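Local coordinates for conserved hypothetical cytochrome protein (Kuenenia stuttgartiensis, PDB 6H5L), which probably transfers electrons through its two covalently bound heme c groups, as part of a reductase complex of an anammox bacterium, at residues B[156-159]-B[160-164]; B[181-184]-B[185-189]; B[189-193]-B[194-198]; B[201-204]-B[205-209]. One frame throughout, in Å; residues are numbered along the deposited sequence.

Interaction 1 of 4, residues B[156-159]-B[160-164]. With HEC (heme c), chain K.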
# COMPACT_ATOMS: atom_id res chain seq x y z
N GLN B 156 -2.97 3.89 -43.54
CA GLN B 156 -3.20 5.18 -44.18
C GLN B 156 -1.95 5.66 -44.91
O GLN B 156 -0.82 5.35 -44.52
CB GLN B 156 -3.64 6.21 -43.14
CG GLN B 156 -4.87 5.81 -42.35
CD GLN B 156 -6.06 5.53 -43.24
OE1 GLN B 156 -6.34 6.27 -44.18
NE2 GLN B 156 -6.77 4.44 -42.95
N GLU B 157 -2.16 6.41 -45.98
CA GLU B 157 -1.07 6.86 -46.83
C GLU B 157 -1.32 8.27 -47.33
O GLU B 157 -2.46 8.71 -47.48
CB GLU B 157 -0.87 5.93 -48.03
CG GLU B 157 -0.17 4.63 -47.69
CD GLU B 157 0.44 3.96 -48.91
OE1 GLU B 157 0.18 4.44 -50.03
OE2 GLU B 157 1.18 2.98 -48.74
N ASP B 158 -0.22 8.99 -47.58
CA ASP B 158 -0.27 10.31 -48.18
C ASP B 158 -0.81 10.24 -49.61
O ASP B 158 -0.98 9.17 -50.20
CB ASP B 158 1.12 10.95 -48.21
CG ASP B 158 1.53 11.53 -46.88
OD1 ASP B 158 0.64 11.93 -46.10
OD2 ASP B 158 2.75 11.60 -46.62
N ASP B 159 -1.07 11.42 -50.17
CA ASP B 159 -1.19 11.53 -51.62
C ASP B 159 0.17 11.53 -52.30
O ASP B 159 0.23 11.45 -53.53
CB ASP B 159 -1.97 12.80 -51.99
CG ASP B 159 -3.44 12.70 -51.66
OD1 ASP B 159 -3.94 11.57 -51.49
OD2 ASP B 159 -4.11 13.75 -51.57
N PHE B 160 1.25 11.63 -51.53
CA PHE B 160 2.61 11.48 -52.03
C PHE B 160 3.09 10.03 -51.97
O PHE B 160 4.25 9.76 -52.32
CB PHE B 160 3.57 12.36 -51.22
CG PHE B 160 3.17 13.81 -51.17
CD1 PHE B 160 3.58 14.69 -52.15
CD2 PHE B 160 2.38 14.28 -50.13
CE1 PHE B 160 3.21 16.02 -52.10
CE2 PHE B 160 2.01 15.61 -50.07
CZ PHE B 160 2.43 16.48 -51.06
N GLY B 161 2.24 9.10 -51.55
CA GLY B 161 2.61 7.71 -51.45
C GLY B 161 3.26 7.31 -50.14
O GLY B 161 3.76 6.18 -50.05
N PHE B 162 3.26 8.18 -49.14
CA PHE B 162 3.94 7.85 -47.89
C PHE B 162 2.95 7.45 -46.81
O PHE B 162 1.84 7.99 -46.75
CB PHE B 162 4.76 9.04 -47.39
CG PHE B 162 6.04 9.25 -48.13
CD1 PHE B 162 7.17 8.51 -47.81
CD2 PHE B 162 6.13 10.19 -49.14
CE1 PHE B 162 8.36 8.70 -48.49
CE2 PHE B 162 7.32 10.39 -49.82
CZ PHE B 162 8.43 9.64 -49.50
N PRO B 163 3.34 6.50 -45.97
CA PRO B 163 2.53 6.17 -44.79
C PRO B 163 2.30 7.40 -43.93
O PRO B 163 3.24 8.12 -43.57
CB PRO B 163 3.38 5.12 -44.06
CG PRO B 163 4.27 4.54 -45.11
CD PRO B 163 4.53 5.63 -46.10
N ILE B 164 1.03 7.66 -43.61
CA ILE B 164 0.66 8.70 -42.65
C ILE B 164 -0.25 8.03 -41.62
O ILE B 164 -1.48 8.03 -41.75
CB ILE B 164 -0.00 9.92 -43.31
CG1 ILE B 164 -0.42 10.96 -42.27
CG2 ILE B 164 -1.16 9.51 -44.22
CD1 ILE B 164 -0.66 12.34 -42.87
FE HEC K . -8.40 12.50 -38.49
CHA HEC K . -5.53 14.39 -38.49
CHB HEC K . -9.62 14.38 -35.88
CHC HEC K . -11.42 10.87 -38.71
CHD HEC K . -6.97 10.16 -40.54
NA HEC K . -7.73 14.14 -37.43
C1A HEC K . -6.46 14.68 -37.51
C2A HEC K . -6.28 15.60 -36.41
C3A HEC K . -7.41 15.59 -35.68
C4A HEC K . -8.34 14.67 -36.31
CMA HEC K . -7.69 16.42 -34.40
CAA HEC K . -5.01 16.43 -36.11
CBA HEC K . -5.22 17.88 -36.53
CGA HEC K . -3.95 18.66 -36.27
O1A HEC K . -2.92 18.03 -35.92
O2A HEC K . -3.97 19.91 -36.43
NB HEC K . -10.17 12.55 -37.43
C1B HEC K . -10.50 13.52 -36.50
C2B HEC K . -11.93 13.49 -36.31
C3B HEC K . -12.44 12.52 -37.09
C4B HEC K . -11.33 11.91 -37.80
CMB HEC K . -12.70 14.42 -35.34
CAB HEC K . -13.92 12.08 -37.22
CBB HEC K . -14.82 13.22 -37.75
NC HEC K . -9.06 10.80 -39.41
C1C HEC K . -10.37 10.35 -39.43
C2C HEC K . -10.47 9.33 -40.46
C3C HEC K . -9.22 9.04 -40.86
C4C HEC K . -8.32 10.03 -40.28
CMC HEC K . -11.72 8.44 -40.68
CAC HEC K . -8.81 7.96 -41.89
CBC HEC K . -9.36 8.30 -43.29
ND HEC K . -6.53 12.30 -39.37
C1D HEC K . -6.18 11.25 -40.22
C2D HEC K . -4.85 11.50 -40.72
C3D HEC K . -4.40 12.82 -40.09
C4D HEC K . -5.50 13.24 -39.26
CMD HEC K . -4.05 10.61 -41.70
CAD HEC K . -3.05 13.55 -40.28
CBD HEC K . -2.00 12.94 -39.36
CGD HEC K . -0.64 13.55 -39.64
O1D HEC K . -0.58 14.56 -40.39
O2D HEC K . 0.37 13.01 -39.12
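A single beta bridge between Glu157 and Pro163, their CA atoms 4.2 Å apart, closes a tight surface loop at the rim of the second heme c pocket. Two backbone hydrogen bonds define the bridge. Ile164 N donates to Gln156 O at 3.1 Å, reaching it from above the carbonyl plane (52° out of it), and Asp158 N donates to Phe162 O, a bond modelled so short that its length is doubtful. A weak bond from Gly161 N to Asp158 O helps to close the turn, where positive phi (87°) is readily accepted by glycine. The Asp158 carboxylate lies alongside two side chains of the returning chain: OD2 is 3.3 Å from Phe162 CB, and OD1 is 3.5 Å from Ile164 CB. The carboxylate and Phe162 ring planes stand 69° apart. Ile164 splits its branches between protein and cofactor. Its CG2 lies 3.4 Å from Glu157 C, whereas CG1, trans to the backbone N, carries CD1 to within 3.3 Å of the propionate oxygen O1D of the heme. Gln156 OE1 meets the heme vinyl-derived carbon CBC at 3.7 Å, while its NE2 is hydrogen-bonded to Ser152 O. On its outer side, Phe162 meets His289 of the neighbouring hydroxylamine oxidoreductase-like chain edge-to-face. The loop falls in the long connection between helix 139-142 and helix 180-189.

Interaction 2 of 4, residues B[181-184]-B[185-189]. With HEC (heme c), chain K.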
# COMPACT_ATOMS: atom_id res chain seq x y z
N THR B 181 -9.92 27.03 -31.63
CA THR B 181 -10.14 27.57 -32.97
C THR B 181 -9.32 26.81 -34.01
O THR B 181 -9.80 26.56 -35.12
CB THR B 181 -9.80 29.06 -33.00
OG1 THR B 181 -10.61 29.76 -32.06
CG2 THR B 181 -10.02 29.63 -34.40
N ASP B 182 -8.10 26.41 -33.65
CA ASP B 182 -7.25 25.68 -34.58
C ASP B 182 -7.86 24.32 -34.93
O ASP B 182 -7.92 23.93 -36.10
CB ASP B 182 -5.85 25.50 -33.99
CG ASP B 182 -5.12 26.82 -33.82
OD1 ASP B 182 -5.59 27.83 -34.39
OD2 ASP B 182 -4.09 26.84 -33.12
N VAL B 183 -8.32 23.59 -33.91
CA VAL B 183 -8.91 22.28 -34.15
C VAL B 183 -10.22 22.41 -34.92
O VAL B 183 -10.52 21.60 -35.81
CB VAL B 183 -9.10 21.52 -32.82
CG1 VAL B 183 -9.83 20.21 -33.04
CG2 VAL B 183 -7.75 21.27 -32.17
N TYR B 184 -11.01 23.43 -34.60
CA TYR B 184 -12.23 23.68 -35.36
C TYR B 184 -11.91 24.00 -36.82
O TYR B 184 -12.65 23.61 -37.72
CB TYR B 184 -13.02 24.83 -34.72
CG TYR B 184 -14.17 25.34 -35.58
CD1 TYR B 184 -15.41 24.71 -35.55
CD2 TYR B 184 -14.01 26.44 -36.40
CE1 TYR B 184 -16.46 25.18 -36.33
CE2 TYR B 184 -15.05 26.91 -37.18
CZ TYR B 184 -16.27 26.27 -37.14
OH TYR B 184 -17.31 26.74 -37.91
N LEU B 185 -10.81 24.72 -37.06
CA LEU B 185 -10.41 25.04 -38.42
C LEU B 185 -10.10 23.77 -39.21
O LEU B 185 -10.49 23.65 -40.38
CB LEU B 185 -9.21 25.98 -38.42
CG LEU B 185 -9.50 27.48 -38.41
CD1 LEU B 185 -8.22 28.27 -38.20
CD2 LEU B 185 -10.19 27.89 -39.70
N ARG B 186 -9.40 22.82 -38.59
CA ARG B 186 -9.04 21.58 -39.28
C ARG B 186 -10.29 20.83 -39.74
O ARG B 186 -10.33 20.31 -40.86
CB ARG B 186 -8.19 20.70 -38.37
CG ARG B 186 -6.93 21.37 -37.83
CD ARG B 186 -5.89 21.61 -38.91
NE ARG B 186 -6.09 22.87 -39.61
CZ ARG B 186 -5.66 24.05 -39.17
NH1 ARG B 186 -5.01 24.13 -38.01
NH2 ARG B 186 -5.89 25.15 -39.87
N PHE B 187 -11.30 20.75 -38.88
CA PHE B 187 -12.53 20.05 -39.24
C PHE B 187 -13.35 20.82 -40.27
O PHE B 187 -14.15 20.22 -40.98
CB PHE B 187 -13.39 19.80 -37.99
CG PHE B 187 -12.68 19.03 -36.91
CD1 PHE B 187 -11.59 18.22 -37.20
CD2 PHE B 187 -13.12 19.10 -35.60
CE1 PHE B 187 -10.94 17.52 -36.21
CE2 PHE B 187 -12.48 18.39 -34.60
CZ PHE B 187 -11.39 17.60 -34.90
N THR B 188 -13.15 22.14 -40.36
CA THR B 188 -13.88 22.96 -41.32
C THR B 188 -13.16 23.09 -42.66
O THR B 188 -13.81 23.36 -43.67
CB THR B 188 -14.11 24.36 -40.72
OG1 THR B 188 -14.59 24.23 -39.38
CG2 THR B 188 -15.15 25.13 -41.54
N THR B 189 -11.85 22.87 -42.69
CA THR B 189 -11.07 23.02 -43.91
C THR B 189 -10.57 21.71 -44.50
O THR B 189 -10.40 21.62 -45.71
CB THR B 189 -9.86 23.93 -43.67
OG1 THR B 189 -9.03 23.36 -42.64
CG2 THR B 189 -10.32 25.31 -43.23
FE HEC K . -8.40 12.50 -38.49
CHA HEC K . -5.53 14.39 -38.49
CHB HEC K . -9.62 14.38 -35.88
CHC HEC K . -11.42 10.87 -38.71
CHD HEC K . -6.97 10.16 -40.54
NA HEC K . -7.73 14.14 -37.43
C1A HEC K . -6.46 14.68 -37.51
C2A HEC K . -6.28 15.60 -36.41
C3A HEC K . -7.41 15.59 -35.68
C4A HEC K . -8.34 14.67 -36.31
CMA HEC K . -7.69 16.42 -34.40
CAA HEC K . -5.01 16.43 -36.11
CBA HEC K . -5.22 17.88 -36.53
CGA HEC K . -3.95 18.66 -36.27
O1A HEC K . -2.92 18.03 -35.92
O2A HEC K . -3.97 19.91 -36.43
NB HEC K . -10.17 12.55 -37.43
C1B HEC K . -10.50 13.52 -36.50
C2B HEC K . -11.93 13.49 -36.31
C3B HEC K . -12.44 12.52 -37.09
C4B HEC K . -11.33 11.91 -37.80
CMB HEC K . -12.70 14.42 -35.34
CAB HEC K . -13.92 12.08 -37.22
CBB HEC K . -14.82 13.22 -37.75
NC HEC K . -9.06 10.80 -39.41
C1C HEC K . -10.37 10.35 -39.43
C2C HEC K . -10.47 9.33 -40.46
C3C HEC K . -9.22 9.04 -40.86
C4C HEC K . -8.32 10.03 -40.28
CMC HEC K . -11.72 8.44 -40.68
CAC HEC K . -8.81 7.96 -41.89
CBC HEC K . -9.36 8.30 -43.29
ND HEC K . -6.53 12.30 -39.37
C1D HEC K . -6.18 11.25 -40.22
C2D HEC K . -4.85 11.50 -40.72
C3D HEC K . -4.40 12.82 -40.09
C4D HEC K . -5.50 13.24 -39.26
CMD HEC K . -4.05 10.61 -41.70
CAD HEC K . -3.05 13.55 -40.28
CBD HEC K . -2.00 12.94 -39.36
CGD HEC K . -0.64 13.55 -39.64
O1D HEC K . -0.58 14.56 -40.39
O2D HEC K . 0.37 13.01 -39.12
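Phe187 sits one helical turn beyond Val183 on helix 180-189, and its side chain can be traced from the helix to the heme. CB lies 3.9 Å from Tyr184 O, in the backbone of the preceding turn. With CG beside the backbone N (chi1 -57°), the ring lies over Val183 O, which sits 3.5 Å above one ring face, displaced toward the rim. Farther out, CE2 and CZ run alongside Val183 CG1, the two side chains pointing the same way and CZ approaching to 3.6 Å. On the cofactor side, CE1 reaches the meso carbon CHB of the heme at 3.4 Å, and CZ touches the heme methyl CMB. One residue earlier, Arg186 bends at chi2 and chi3, folding its guanidinium back so that Asp182 O lies over one of its faces; its CD lies 3.6 Å from the heme propionate oxygen O2A. Backbone i to i+4 bonds run through the segment, among them Arg186 N to Asp182 O at 3.1 Å, weakening at Thr188 N. Trp209 of helix 205-217 stacks on the Tyr184 ring, and Arg208 NE of that helix hydrogen-bonds Thr188 OG1. That hydroxyl also turns back along its own helix: Thr188 OG1 donates to Tyr184 O at 2.6 Å while hovering 3.4 Å above the centre of the Tyr184 ring.

Interaction 3 of 4, residues B[189-193]-B[194-198]. With HEC (heme c), chain K.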
# COMPACT_ATOMS: atom_id res chain seq x y z
N THR B 189 -11.85 22.87 -42.69
CA THR B 189 -11.07 23.02 -43.91
C THR B 189 -10.57 21.71 -44.50
O THR B 189 -10.40 21.62 -45.71
CB THR B 189 -9.86 23.93 -43.67
OG1 THR B 189 -9.03 23.36 -42.64
CG2 THR B 189 -10.32 25.31 -43.23
N GLY B 190 -10.32 20.70 -43.67
CA GLY B 190 -9.70 19.48 -44.14
C GLY B 190 -8.21 19.66 -44.37
O GLY B 190 -7.70 20.76 -44.55
N LEU B 191 -7.51 18.53 -44.35
CA LEU B 191 -6.05 18.51 -44.50
C LEU B 191 -5.73 18.01 -45.90
O LEU B 191 -5.77 16.81 -46.18
CB LEU B 191 -5.41 17.64 -43.42
CG LEU B 191 -5.21 18.28 -42.04
CD1 LEU B 191 -6.54 18.54 -41.34
CD2 LEU B 191 -4.30 17.43 -41.18
N ASN B 192 -5.41 18.95 -46.80
CA ASN B 192 -5.12 18.62 -48.19
C ASN B 192 -3.90 17.71 -48.28
O ASN B 192 -2.86 17.97 -47.68
CB ASN B 192 -4.88 19.90 -48.99
CG ASN B 192 -6.14 20.71 -49.19
OD1 ASN B 192 -7.20 20.39 -48.64
ND2 ASN B 192 -6.04 21.77 -49.98
N GLY B 193 -4.04 16.63 -49.05
CA GLY B 193 -2.97 15.68 -49.26
C GLY B 193 -3.01 14.47 -48.36
O GLY B 193 -2.20 13.55 -48.54
N THR B 194 -3.92 14.44 -47.39
CA THR B 194 -4.04 13.36 -46.43
C THR B 194 -5.45 12.78 -46.48
O THR B 194 -6.39 13.45 -46.94
CB THR B 194 -3.74 13.86 -45.01
OG1 THR B 194 -4.82 14.66 -44.54
CG2 THR B 194 -2.46 14.68 -44.99
N PRO B 195 -5.64 11.54 -46.01
CA PRO B 195 -7.00 10.98 -45.95
C PRO B 195 -7.90 11.63 -44.92
O PRO B 195 -9.05 11.21 -44.78
CB PRO B 195 -6.75 9.50 -45.61
CG PRO B 195 -5.42 9.49 -44.94
CD PRO B 195 -4.62 10.55 -45.63
N MET B 196 -7.41 12.64 -44.19
CA MET B 196 -8.22 13.41 -43.25
C MET B 196 -9.00 14.46 -44.02
O MET B 196 -8.43 15.48 -44.43
CB MET B 196 -7.33 14.06 -42.19
CG MET B 196 -8.08 14.95 -41.21
SD MET B 196 -9.11 14.03 -40.05
CE MET B 196 -10.01 15.38 -39.29
N PRO B 197 -10.30 14.26 -44.24
CA PRO B 197 -11.05 15.17 -45.12
C PRO B 197 -11.61 16.37 -44.39
O PRO B 197 -11.38 16.55 -43.19
CB PRO B 197 -12.16 14.27 -45.65
CG PRO B 197 -12.47 13.38 -44.48
CD PRO B 197 -11.16 13.19 -43.71
N SER B 198 -12.35 17.21 -45.11
CA SER B 198 -13.10 18.30 -44.50
C SER B 198 -14.48 17.81 -44.11
O SER B 198 -15.11 17.04 -44.84
CB SER B 198 -13.21 19.48 -45.46
OG SER B 198 -14.01 20.51 -44.91
FE HEC K . -8.40 12.50 -38.49
CHA HEC K . -5.53 14.39 -38.49
CHB HEC K . -9.62 14.38 -35.88
CHC HEC K . -11.42 10.87 -38.71
CHD HEC K . -6.97 10.16 -40.54
NA HEC K . -7.73 14.14 -37.43
C1A HEC K . -6.46 14.68 -37.51
C2A HEC K . -6.28 15.60 -36.41
C3A HEC K . -7.41 15.59 -35.68
C4A HEC K . -8.34 14.67 -36.31
CMA HEC K . -7.69 16.42 -34.40
CAA HEC K . -5.01 16.43 -36.11
CBA HEC K . -5.22 17.88 -36.53
CGA HEC K . -3.95 18.66 -36.27
O1A HEC K . -2.92 18.03 -35.92
O2A HEC K . -3.97 19.91 -36.43
NB HEC K . -10.17 12.55 -37.43
C1B HEC K . -10.50 13.52 -36.50
C2B HEC K . -11.93 13.49 -36.31
C3B HEC K . -12.44 12.52 -37.09
C4B HEC K . -11.33 11.91 -37.80
CMB HEC K . -12.70 14.42 -35.34
CAB HEC K . -13.92 12.08 -37.22
CBB HEC K . -14.82 13.22 -37.75
NC HEC K . -9.06 10.80 -39.41
C1C HEC K . -10.37 10.35 -39.43
C2C HEC K . -10.47 9.33 -40.46
C3C HEC K . -9.22 9.04 -40.86
C4C HEC K . -8.32 10.03 -40.28
CMC HEC K . -11.72 8.44 -40.68
CAC HEC K . -8.81 7.96 -41.89
CBC HEC K . -9.36 8.30 -43.29
ND HEC K . -6.53 12.30 -39.37
C1D HEC K . -6.18 11.25 -40.22
C2D HEC K . -4.85 11.50 -40.72
C3D HEC K . -4.40 12.82 -40.09
C4D HEC K . -5.50 13.24 -39.26
CMD HEC K . -4.05 10.61 -41.70
CAD HEC K . -3.05 13.55 -40.28
CBD HEC K . -2.00 12.94 -39.36
CGD HEC K . -0.64 13.55 -39.64
O1D HEC K . -0.58 14.56 -40.39
O2D HEC K . 0.37 13.01 -39.12
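Leu191 CD1 packs against Met196 CG at 3.9 Å, behind a methionine side chain that covers one face of the porphyrin; the other axial position belongs to His142. Met196 SD binds the heme iron at 2.3 Å. On the same face Met196 CB lies 3.4 Å from the pyrrole nitrogen ND, and the terminal CE lies 3.4 Å from C1B, so the chain extends across the macrocycle from one pyrrole toward another. CG is trans to the backbone N (chi1 177°) and a bend at chi2 (71°) then turns the sulfur to the metal. Around the heme periphery, Pro195 CG meets the methyl CMD at 3.7 Å, and Pro195 O approaches CBC. This is the loop that supplies the axial methionine in cytochrome c domains. It doubles back on itself through a type II beta turn from Leu191 to Thr194, with Gly193 taking the positive phi (96°) of the third position. Leu191 O accepts two hydrogen bonds from the same face of its plane, one from Thr194 N and one from Thr194 OG1 at 2.9 Å. The Thr194 hydroxyl, lodged between its backbone N and carbonyl carbon, also receives a weak bond from Met196 N. A further bond, Leu191 N to Met196 O at 3.2 Å, ties the two limbs together at the backbone of the ligand residue itself. Where the loop leaves helix 180-189, Gly190 lies against the returning chain, its CA 3.6 Å from Ser198 CA.

Interaction 4 of 4, residues B[201-204]-B[205-209]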
# COMPACT_ATOMS: atom_id res chain seq x y z
N LYS B 201 -19.08 20.01 -44.81
CA LYS B 201 -20.33 19.66 -45.48
C LYS B 201 -21.13 18.63 -44.69
O LYS B 201 -22.36 18.69 -44.67
CB LYS B 201 -20.04 19.15 -46.89
CG LYS B 201 -20.46 20.12 -47.98
CD LYS B 201 -19.67 19.90 -49.26
CE LYS B 201 -18.78 21.10 -49.56
NZ LYS B 201 -18.33 21.12 -50.99
N GLU B 202 -20.45 17.69 -44.03
CA GLU B 202 -21.16 16.68 -43.25
C GLU B 202 -21.75 17.24 -41.97
O GLU B 202 -22.73 16.69 -41.46
CB GLU B 202 -20.22 15.50 -42.93
CG GLU B 202 -19.94 14.58 -44.10
CD GLU B 202 -18.84 15.10 -45.00
OE1 GLU B 202 -18.38 16.25 -44.79
OE2 GLU B 202 -18.42 14.37 -45.92
N LEU B 203 -21.17 18.31 -41.43
CA LEU B 203 -21.57 18.85 -40.14
C LEU B 203 -21.77 20.35 -40.24
O LEU B 203 -21.15 21.03 -41.06
CB LEU B 203 -20.52 18.54 -39.06
CG LEU B 203 -20.15 17.07 -38.87
CD1 LEU B 203 -18.99 16.94 -37.89
CD2 LEU B 203 -21.36 16.28 -38.39
N SER B 204 -22.65 20.87 -39.38
CA SER B 204 -22.86 22.30 -39.28
C SER B 204 -21.75 22.94 -38.46
O SER B 204 -20.88 22.27 -37.90
CB SER B 204 -24.23 22.60 -38.66
OG SER B 204 -24.30 22.10 -37.33
N ASP B 205 -21.77 24.28 -38.39
CA ASP B 205 -20.80 24.99 -37.58
C ASP B 205 -20.89 24.57 -36.12
O ASP B 205 -19.86 24.35 -35.46
CB ASP B 205 -21.00 26.50 -37.71
CG ASP B 205 -20.49 27.05 -39.03
OD1 ASP B 205 -19.91 26.27 -39.81
OD2 ASP B 205 -20.66 28.26 -39.28
N ASP B 206 -22.11 24.45 -35.59
CA ASP B 206 -22.27 24.08 -34.19
C ASP B 206 -21.80 22.66 -33.92
O ASP B 206 -21.20 22.39 -32.87
CB ASP B 206 -23.74 24.25 -33.77
CG ASP B 206 -24.19 25.70 -33.81
OD1 ASP B 206 -24.05 26.34 -34.87
OD2 ASP B 206 -24.69 26.19 -32.77
N GLU B 207 -22.06 21.74 -34.85
CA GLU B 207 -21.68 20.35 -34.63
C GLU B 207 -20.17 20.16 -34.64
O GLU B 207 -19.66 19.27 -33.94
CB GLU B 207 -22.33 19.45 -35.69
CG GLU B 207 -23.85 19.40 -35.60
CD GLU B 207 -24.47 18.55 -36.69
OE1 GLU B 207 -24.68 17.34 -36.45
OE2 GLU B 207 -24.73 19.09 -37.78
N ARG B 208 -19.44 20.98 -35.40
CA ARG B 208 -17.99 20.89 -35.38
C ARG B 208 -17.39 21.52 -34.13
O ARG B 208 -16.26 21.17 -33.76
CB ARG B 208 -17.40 21.54 -36.64
CG ARG B 208 -17.74 20.78 -37.91
CD ARG B 208 -16.97 21.31 -39.11
NE ARG B 208 -17.19 22.74 -39.32
CZ ARG B 208 -18.24 23.24 -39.96
NH1 ARG B 208 -19.17 22.44 -40.46
NH2 ARG B 208 -18.36 24.55 -40.10
N TRP B 209 -18.10 22.44 -33.48
CA TRP B 209 -17.68 22.88 -32.15
C TRP B 209 -17.96 21.81 -31.11
O TRP B 209 -17.15 21.61 -30.19
CB TRP B 209 -18.37 24.19 -31.78
CG TRP B 209 -17.83 25.39 -32.49
CD1 TRP B 209 -18.48 26.14 -33.43
CD2 TRP B 209 -16.53 25.98 -32.33
NE1 TRP B 209 -17.66 27.16 -33.87
CE2 TRP B 209 -16.46 27.08 -33.21
CE3 TRP B 209 -15.43 25.68 -31.53
CZ2 TRP B 209 -15.33 27.89 -33.31
CZ3 TRP B 209 -14.30 26.48 -31.63
CH2 TRP B 209 -14.26 27.57 -32.51
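Ser204 and Glu207 grip each other through both backbone and side chain at the start of helix 205-217. Ser204 N donates to Glu207 OE2 at 3.2 Å, nearly straight at 167°, coming from above the carboxylate plane. The Ser204 hydroxyl donates to the same oxygen at 3.1 Å, using the anti lone pair of OE2. In return, Glu207 N donates to Ser204 OG in a weak bond of 3.4 Å. The serine torsion places the hydroxyl for both bonds: at chi1 63° OG lies between its own backbone N and carbonyl carbon, within reach of Glu207 N and OE2. The Glu207 chain is extended at chi2, and its CG lies 3.2 Å from Ser204 OG. Arg208 N takes Ser204 O as the first regular helical acceptor, and the same carbonyl oxygen lies 3.1 Å above one face of the Arg208 guanidinium. Leu203 O lies near the edge of that group, in its plane. Beside the cap, Leu203 CB packs against Glu207 CB at 3.9 Å and against Arg208 CG at 3.8 Å, so the residue before the cap packs on the aliphatic parts of both side chains. In the next shell, Ile131 of helix 122-135 touches both Leu203 and Glu207, while Tyr184 OH of helix 180-189 is hydrogen-bonded to Arg208 NH2. Asp205 and Arg208 are paired within the first turn, although the modelled closeness of their ends is doubtful. The reciprocal Ser204-Glu207 bonds are those of a capping box, here with Ser204 as the N-cap of the last helix of the second cytochrome c domain.

In the fold
Interactions 1, 2 and 3 all touch the same heme c, while interaction 4 lies farther out, with the nearest atoms of the Leu203 side chain and this heme about 6 Å apart. Interaction 3 joins interaction 1 through Asp159 N and Gly193 O, 2.9 Å apart and probably hydrogen-bonded, and through Ile164 CD1 against Thr194 CG2 at 3.6 Å. It continues directly from interaction 2, sharing Thr189, and Phe187 CD1 there lies 3.9 Å from Met196 CE. Interactions 2 and 4 meet between successive helices, where Thr188 OG1 and Arg208 NE are 3.0 Å apart. Interactions 1 and 4, with centres 27 Å apart, do not touch.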